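Local coordinates for protein alpha-14 giardin (Giardia lamblia, PDB 3CHJ) that binds calcium as a member of the annexin family and may serve as a calcium-regulated structural element linking the phospholipid bilayer to the underlying axoneme, at residues Arg160-Leu165 with Phe201-Lys206; Tyr281-Lys284 with Ala290-Glu293. One frame throughout, in Å; residues are numbered along the deposited sequence.

Interaction 1 (Arg160-Leu165 with Phe201-Lys206)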
ATOM      1  N   ARG A 160       4.914   2.569  24.386  1.00 22.39           N
ATOM      2  CA  ARG A 160       4.876   3.703  25.307  1.00 23.31           C
ATOM      3  C   ARG A 160       3.890   3.375  26.403  1.00 22.88           C
ATOM      4  O   ARG A 160       3.016   2.525  26.219  1.00 23.40           O
ATOM      5  CB  ARG A 160       4.361   4.950  24.598  1.00 23.89           C
ATOM      6  CG  ARG A 160       5.360   5.601  23.730  1.00 26.81           C
ATOM      7  CD  ARG A 160       4.637   6.580  22.839  1.00 26.22           C
ATOM      8  NE  ARG A 160       5.583   7.514  22.234  1.00 28.31           N
ATOM      9  CZ  ARG A 160       6.279   7.273  21.137  1.00 25.64           C
ATOM     10  NH1 ARG A 160       6.154   6.117  20.485  1.00 22.36           N
ATOM     11  NH2 ARG A 160       7.115   8.200  20.694  1.00 29.64           N
ATOM     12  N   ASP A 161       4.002   4.062  27.531  1.00 23.01           N
ATOM     13  CA  ASP A 161       3.012   3.893  28.597  1.00 23.43           C
ATOM     14  C   ASP A 161       1.857   4.887  28.473  1.00 22.58           C
ATOM     15  O   ASP A 161       1.931   5.860  27.706  1.00 22.09           O
ATOM     16  CB  ASP A 161       3.664   3.938  29.988  1.00 24.18           C
ATOM     17  CG  ASP A 161       4.451   5.209  30.237  1.00 27.51           C
ATOM     18  OD1 ASP A 161       3.975   6.316  29.888  1.00 27.80           O
ATOM     19  OD2 ASP A 161       5.564   5.100  30.805  1.00 32.68           O
ATOM     20  N   THR A 162       0.780   4.626  29.220  1.00 22.06           N
ATOM     21  CA  THR A 162      -0.412   5.457  29.162  1.00 21.61           C
ATOM     22  C   THR A 162      -0.128   6.928  29.484  1.00 20.43           C
ATOM     23  O   THR A 162      -0.724   7.820  28.886  1.00 20.20           O
ATOM     24  CB  THR A 162      -1.532   4.874  30.041  1.00 21.97           C
ATOM     25  OG1 THR A 162      -1.801   3.538  29.603  1.00 24.71           O
ATOM     26  CG2 THR A 162      -2.807   5.694  29.952  1.00 23.33           C
ATOM     27  N   HIS A 163       0.792   7.193  30.421  1.00 19.64           N
ATOM     28  CA  HIS A 163       1.161   8.577  30.752  1.00 19.70           C
ATOM     29  C   HIS A 163       1.648   9.365  29.532  1.00 18.95           C
ATOM     30  O   HIS A 163       1.248  10.512  29.332  1.00 17.32           O
ATOM     31  CB  HIS A 163       2.212   8.642  31.877  1.00 20.04           C
ATOM     32  CG  HIS A 163       2.627  10.042  32.243  1.00 21.15           C
ATOM     33  ND1 HIS A 163       1.810  10.904  32.941  1.00 24.16           N
ATOM     34  CD2 HIS A 163       3.770  10.728  31.998  1.00 23.12           C
ATOM     35  CE1 HIS A 163       2.427  12.061  33.107  1.00 23.59           C
ATOM     36  NE2 HIS A 163       3.619  11.981  32.544  1.00 25.35           N
ATOM     37  N   GLU A 164       2.503   8.736  28.733  1.00 19.83           N
ATOM     38  CA  GLU A 164       3.030   9.380  27.530  1.00 21.43           C
ATOM     39  C   GLU A 164       1.911   9.645  26.526  1.00 20.44           C
ATOM     40  O   GLU A 164       1.885  10.690  25.892  1.00 20.32           O
ATOM     41  CB  GLU A 164       4.133   8.524  26.906  1.00 21.17           C
ATOM     42  CG  GLU A 164       5.348   8.319  27.819  1.00 24.71           C
ATOM     43  CD  GLU A 164       6.308   7.250  27.303  1.00 25.95           C
ATOM     44  OE1 GLU A 164       6.164   6.046  27.660  1.00 30.21           O
ATOM     45  OE2 GLU A 164       7.226   7.622  26.547  1.00 31.51           O
ATOM     46  N   LEU A 165       0.970   8.712  26.434  1.00 20.33           N
ATOM     47  CA  LEU A 165      -0.192   8.893  25.562  1.00 19.88           C
ATOM     48  C   LEU A 165      -1.055  10.043  26.028  1.00 20.23           C
ATOM     49  O   LEU A 165      -1.517  10.832  25.207  1.00 19.68           O
ATOM     50  CB  LEU A 165      -1.018   7.613  25.443  1.00 19.63           C
ATOM     51  CG  LEU A 165      -0.685   6.663  24.293  1.00 20.92           C
ATOM     52  CD1 LEU A 165       0.763   6.232  24.339  1.00 20.35           C
ATOM     53  CD2 LEU A 165      -1.612   5.450  24.342  1.00 20.47           C
ATOM     54  N   PHE A 201      -1.352   3.562  19.053  1.00 13.38           N
ATOM     55  CA  PHE A 201      -2.099   4.478  18.197  1.00 13.87           C
ATOM     56  C   PHE A 201      -3.612   4.229  18.320  1.00 13.89           C
ATOM     57  O   PHE A 201      -4.416   5.191  18.387  1.00 14.08           O
ATOM     58  CB  PHE A 201      -1.642   4.390  16.732  1.00 13.61           C
ATOM     59  CG  PHE A 201      -2.200   5.485  15.892  1.00 13.61           C
ATOM     60  CD1 PHE A 201      -1.583   6.727  15.856  1.00 12.71           C
ATOM     61  CD2 PHE A 201      -3.405   5.295  15.205  1.00 11.96           C
ATOM     62  CE1 PHE A 201      -2.117   7.770  15.081  1.00 12.75           C
ATOM     63  CE2 PHE A 201      -3.962   6.329  14.449  1.00 10.38           C
ATOM     64  CZ  PHE A 201      -3.312   7.570  14.388  1.00 12.49           C
ATOM     65  N   ARG A 202      -3.992   2.950  18.364  1.00 14.08           N
ATOM     66  CA  ARG A 202      -5.397   2.598  18.555  1.00 15.06           C
ATOM     67  C   ARG A 202      -5.890   3.140  19.896  1.00 14.95           C
ATOM     68  O   ARG A 202      -6.963   3.745  19.960  1.00 14.75           O
ATOM     69  CB  ARG A 202      -5.620   1.098  18.423  1.00 15.31           C
ATOM     70  CG  ARG A 202      -5.532   0.613  16.969  1.00 15.90           C
ATOM     71  CD  ARG A 202      -5.656  -0.890  16.833  1.00 18.48           C
ATOM     72  NE  ARG A 202      -6.858  -1.409  17.503  1.00 20.03           N
ATOM     73  CZ  ARG A 202      -8.092  -1.349  17.000  1.00 21.66           C
ATOM     74  NH1 ARG A 202      -8.326  -0.778  15.820  1.00 21.85           N
ATOM     75  NH2 ARG A 202      -9.113  -1.850  17.688  1.00 25.54           N
ATOM     76  N   GLN A 203      -5.067   3.000  20.929  1.00 15.44           N
ATOM     77  CA  GLN A 203      -5.423   3.514  22.253  1.00 16.80           C
ATOM     78  C   GLN A 203      -5.607   5.026  22.191  1.00 15.64           C
ATOM     79  O   GLN A 203      -6.619   5.556  22.661  1.00 15.90           O
ATOM     80  CB  GLN A 203      -4.373   3.103  23.293  1.00 16.74           C
ATOM     81  CG  GLN A 203      -4.723   3.435  24.728  1.00 19.65           C
ATOM     82  CD  GLN A 203      -3.659   2.984  25.709  1.00 19.88           C
ATOM     83  OE1 GLN A 203      -2.897   2.049  25.446  1.00 23.00           O
ATOM     84  NE2 GLN A 203      -3.586   3.675  26.851  1.00 23.74           N
ATOM     85  N   LEU A 204      -4.636   5.732  21.597  1.00 15.05           N
ATOM     86  CA  LEU A 204      -4.712   7.187  21.465  1.00 14.64           C
ATOM     87  C   LEU A 204      -5.983   7.642  20.712  1.00 14.96           C
ATOM     88  O   LEU A 204      -6.633   8.612  21.091  1.00 13.83           O
ATOM     89  CB  LEU A 204      -3.455   7.732  20.764  1.00 14.65           C
ATOM     90  CG  LEU A 204      -3.347   9.263  20.777  1.00 15.21           C
ATOM     91  CD1 LEU A 204      -2.915   9.793  22.171  1.00 16.12           C
ATOM     92  CD2 LEU A 204      -2.390   9.730  19.672  1.00 16.36           C
ATOM     93  N   HIS A 205      -6.304   6.945  19.617  1.00 14.69           N
ATOM     94  CA  HIS A 205      -7.521   7.210  18.849  1.00 15.18           C
ATOM     95  C   HIS A 205      -8.754   7.159  19.742  1.00 15.25           C
ATOM     96  O   HIS A 205      -9.569   8.085  19.716  1.00 15.09           O
ATOM     97  CB  HIS A 205      -7.619   6.216  17.689  1.00 15.22           C
ATOM     98  CG  HIS A 205      -8.922   6.241  16.943  1.00 16.57           C
ATOM     99  ND1 HIS A 205      -9.007   6.596  15.613  1.00 19.36           N
ATOM    100  CD2 HIS A 205     -10.177   5.887  17.316  1.00 16.30           C
ATOM    101  CE1 HIS A 205     -10.259   6.472  15.202  1.00 19.31           C
ATOM    102  NE2 HIS A 205     -10.991   6.052  16.218  1.00 19.32           N
ATOM    103  N   LYS A 206      -8.852   6.098  20.542  1.00 15.27           N
ATOM    104  CA  LYS A 206     -10.012   5.916  21.435  1.00 16.58           C
ATOM    105  C   LYS A 206     -10.004   6.915  22.595  1.00 16.69           C
ATOM    106  O   LYS A 206     -11.057   7.441  22.978  1.00 17.09           O
ATOM    107  CB  LYS A 206     -10.075   4.481  21.949  1.00 16.74           C
ATOM    108  CG  LYS A 206     -10.258   3.444  20.855  1.00 18.85           C
ATOM    109  CD  LYS A 206     -10.161   2.027  21.408  1.00 23.52           C
ATOM    110  CE  LYS A 206     -10.168   0.996  20.285  1.00 27.72           C
ATOM    111  NZ  LYS A 206     -11.520   0.862  19.698  1.00 29.68           N
TER
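L165 and Q203 form the dense part of this contact, the CD2 methyl of the leucine lying against the glutamine side chain with its closest approach, 3.5 Å, to Q203 CD. Q203 is extended beyond CG and crosses L165 at about a right angle; the methyl touches its CB and CG as well as the amide. Beside them L204, its CG anti to the backbone N (chi1 -171°), carries CD1 to 3.5 Å from the backbone O of L165 and more loosely toward L165 CB. Both leucines are buried and also touch Y196, in the loop leading to helix 198-211. The first turn of helix 162-177 is thus packed on the middle of helix 198-211, within the all-helical annexin fold. Towards solvent the contact thins to a single polar link: Q203 NE2 donates to T162 OG1 at 3.3 Å, a long bond, moderately bent at 156°, with the hydroxyl oxygen lying in the amide plane. Behind T162 the helix start is closed by a capping box, in which E164 N donates to D161 OD1 (3.1 Å) and D161 N returns a bond to E164 OE1 (2.9 Å), reaching that oxygen from above the carboxylate plane.

Interaction 2 (Tyr281-Lys284 with Ala290-Glu293)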
ATOM      1  N   TYR A 281     -15.607  -4.789   2.491  1.00 12.83           N
ATOM      2  CA  TYR A 281     -16.530  -4.486   3.583  1.00 12.92           C
ATOM      3  C   TYR A 281     -16.383  -3.039   4.090  1.00 13.01           C
ATOM      4  O   TYR A 281     -17.368  -2.298   4.182  1.00 12.81           O
ATOM      5  CB  TYR A 281     -16.304  -5.479   4.713  1.00 13.64           C
ATOM      6  CG  TYR A 281     -17.070  -5.151   5.959  1.00 14.34           C
ATOM      7  CD1 TYR A 281     -18.407  -5.499   6.078  1.00 16.33           C
ATOM      8  CD2 TYR A 281     -16.459  -4.468   6.997  1.00 15.27           C
ATOM      9  CE1 TYR A 281     -19.116  -5.182   7.236  1.00 16.23           C
ATOM     10  CE2 TYR A 281     -17.154  -4.139   8.153  1.00 17.48           C
ATOM     11  CZ  TYR A 281     -18.480  -4.506   8.259  1.00 16.83           C
ATOM     12  OH  TYR A 281     -19.170  -4.203   9.423  1.00 19.57           O
ATOM     13  N   TYR A 282     -15.155  -2.632   4.403  1.00 12.10           N
ATOM     14  CA  TYR A 282     -14.956  -1.278   4.913  1.00 12.58           C
ATOM     15  C   TYR A 282     -15.209  -0.243   3.838  1.00 12.25           C
ATOM     16  O   TYR A 282     -15.685   0.839   4.138  1.00 12.18           O
ATOM     17  CB  TYR A 282     -13.573  -1.108   5.555  1.00 14.20           C
ATOM     18  CG  TYR A 282     -13.497  -1.853   6.857  1.00 14.73           C
ATOM     19  CD1 TYR A 282     -14.117  -1.355   8.004  1.00 18.08           C
ATOM     20  CD2 TYR A 282     -12.837  -3.086   6.942  1.00 16.08           C
ATOM     21  CE1 TYR A 282     -14.070  -2.060   9.205  1.00 17.46           C
ATOM     22  CE2 TYR A 282     -12.787  -3.802   8.137  1.00 17.80           C
ATOM     23  CZ  TYR A 282     -13.406  -3.287   9.261  1.00 18.07           C
ATOM     24  OH  TYR A 282     -13.358  -3.971  10.448  1.00 20.25           O
ATOM     25  N   TYR A 283     -14.898  -0.581   2.594  1.00 12.31           N
ATOM     26  CA  TYR A 283     -15.163   0.328   1.480  1.00 12.35           C
ATOM     27  C   TYR A 283     -16.640   0.756   1.466  1.00 12.56           C
ATOM     28  O   TYR A 283     -16.958   1.950   1.391  1.00 12.35           O
ATOM     29  CB  TYR A 283     -14.758  -0.309   0.133  1.00 12.28           C
ATOM     30  CG  TYR A 283     -14.845   0.700  -0.990  1.00 11.73           C
ATOM     31  CD1 TYR A 283     -13.698   1.368  -1.440  1.00 11.97           C
ATOM     32  CD2 TYR A 283     -16.072   1.034  -1.564  1.00 12.20           C
ATOM     33  CE1 TYR A 283     -13.773   2.340  -2.434  1.00 13.11           C
ATOM     34  CE2 TYR A 283     -16.157   2.020  -2.564  1.00 14.13           C
ATOM     35  CZ  TYR A 283     -15.003   2.655  -2.985  1.00 14.61           C
ATOM     36  OH  TYR A 283     -15.062   3.624  -3.961  1.00 16.31           O
ATOM     37  N   LYS A 284     -17.541  -0.219   1.540  1.00 12.47           N
ATOM     38  CA  LYS A 284     -18.978   0.083   1.525  1.00 13.27           C
ATOM     39  C   LYS A 284     -19.424   0.788   2.808  1.00 13.38           C
ATOM     40  O   LYS A 284     -20.260   1.707   2.770  1.00 14.34           O
ATOM     41  CB  LYS A 284     -19.779  -1.196   1.313  1.00 14.18           C
ATOM     42  CG  LYS A 284     -21.275  -0.955   1.177  1.00 17.35           C
ATOM     43  CD  LYS A 284     -21.981  -2.179   0.649  1.00 20.85           C
ATOM     44  CE  LYS A 284     -23.494  -2.028   0.734  1.00 25.39           C
ATOM     45  NZ  LYS A 284     -23.961  -2.043   2.157  1.00 27.89           N
ATOM     46  N   ALA A 290     -20.937  -0.098  -2.937  1.00 18.08           N
ATOM     47  CA  ALA A 290     -20.155  -1.342  -3.036  1.00 16.84           C
ATOM     48  C   ALA A 290     -18.909  -1.135  -3.875  1.00 16.52           C
ATOM     49  O   ALA A 290     -18.953  -0.493  -4.919  1.00 16.21           O
ATOM     50  CB  ALA A 290     -21.000  -2.473  -3.652  1.00 17.82           C
ATOM     51  N   PHE A 291     -17.801  -1.703  -3.416  1.00 15.55           N
ATOM     52  CA  PHE A 291     -16.538  -1.669  -4.158  1.00 15.24           C
ATOM     53  C   PHE A 291     -16.714  -2.135  -5.591  1.00 15.56           C
ATOM     54  O   PHE A 291     -16.218  -1.484  -6.525  1.00 15.50           O
ATOM     55  CB  PHE A 291     -15.515  -2.568  -3.448  1.00 14.12           C
ATOM     56  CG  PHE A 291     -14.148  -2.607  -4.115  1.00 13.72           C
ATOM     57  CD1 PHE A 291     -13.134  -1.753  -3.695  1.00 15.27           C
ATOM     58  CD2 PHE A 291     -13.883  -3.519  -5.142  1.00 13.73           C
ATOM     59  CE1 PHE A 291     -11.882  -1.795  -4.301  1.00 15.52           C
ATOM     60  CE2 PHE A 291     -12.638  -3.559  -5.757  1.00 14.78           C
ATOM     61  CZ  PHE A 291     -11.636  -2.697  -5.343  1.00 15.40           C
ATOM     62  N   ASP A 292     -17.420  -3.255  -5.766  1.00 16.44           N
ATOM     63  CA  ASP A 292     -17.564  -3.823  -7.110  1.00 17.50           C
ATOM     64  C   ASP A 292     -18.314  -2.871  -8.028  1.00 18.69           C
ATOM     65  O   ASP A 292     -18.048  -2.828  -9.227  1.00 19.12           O
ATOM     66  CB  ASP A 292     -18.244  -5.199  -7.066  1.00 17.31           C
ATOM     67  CG  ASP A 292     -17.341  -6.297  -6.515  1.00 19.45           C
ATOM     68  OD1 ASP A 292     -16.124  -6.063  -6.293  1.00 17.44           O
ATOM     69  OD2 ASP A 292     -17.865  -7.413  -6.285  1.00 21.38           O
ATOM     70  N   GLU A 293     -19.246  -2.100  -7.464  1.00 20.06           N
ATOM     71  CA  GLU A 293     -20.022  -1.160  -8.270  1.00 22.76           C
ATOM     72  C   GLU A 293     -19.167   0.013  -8.731  1.00 22.10           C
ATOM     73  O   GLU A 293     -19.252   0.433  -9.884  1.00 23.06           O
ATOM     74  CB  GLU A 293     -21.242  -0.680  -7.489  1.00 22.67           C
ATOM     75  CG  GLU A 293     -22.174   0.224  -8.270  1.00 26.19           C
ATOM     76  CD  GLU A 293     -23.314   0.753  -7.413  1.00 26.74           C
ATOM     77  OE1 GLU A 293     -24.007  -0.068  -6.763  1.00 32.76           O
ATOM     78  OE2 GLU A 293     -23.504   1.984  -7.393  1.00 31.13           O
TER
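Y283 presents one face of its ring to the edge of F291, whose CD1 sits above that face, displaced toward the rim and 3.9 Å from Y283 CD1. The planes stand at 87° with centroids 5.5 Å apart, a T-shaped (edge-to-face) pair in which the C-H edge of the phenylalanine points at the tyrosine's pi cloud. Both side chains leave their helices with CG anti to the backbone N (chi1 -172° for Y283, -179° for F291), which helps turn the rings toward each other at the N-terminal start of helix 291-298. The tyrosine also rests against backbone there: its CD2 lies 3.7 Å from F291 N, packing on the first turn that follows A290, the N-cap residue. At the outer margin the aliphatic part of K284 passes A290, CD coming within 4.2 Å of A290 CA, before the chain bends at chi4 and takes the ammonium end away. Further aromatic neighbours extend the buried side, with F255 edge-to-face on F291 and W311 meeting the same ring, while M251 and I307 add aliphatic contacts. Short helices 279-287 and 291-298, joined by a brief turn, both lie in the fourth annexin repeat, consistent with the compact helical bundle of that family.

Both contacts set the first turn of one helix against another helix, and each pairs a buried apolar part with a more exposed margin, but they differ in span and chemistry. Interaction 1 joins helices 162-177 and 198-211, with 35 residues between its segments, whereas interaction 2 joins sequence neighbours across five. The former lies further out, its centre about 25 Å from the centre of the chain against about 18 Å. Aliphatic packing there gives way to an amide-hydroxyl bond at the surface; in interaction 2 an edge-to-face aromatic pair forms the buried part and a lysine's methylenes pass an alanine at the exposed margin. The centres of interactions 1 and 2 are about 31 Å apart, and the two share no helix.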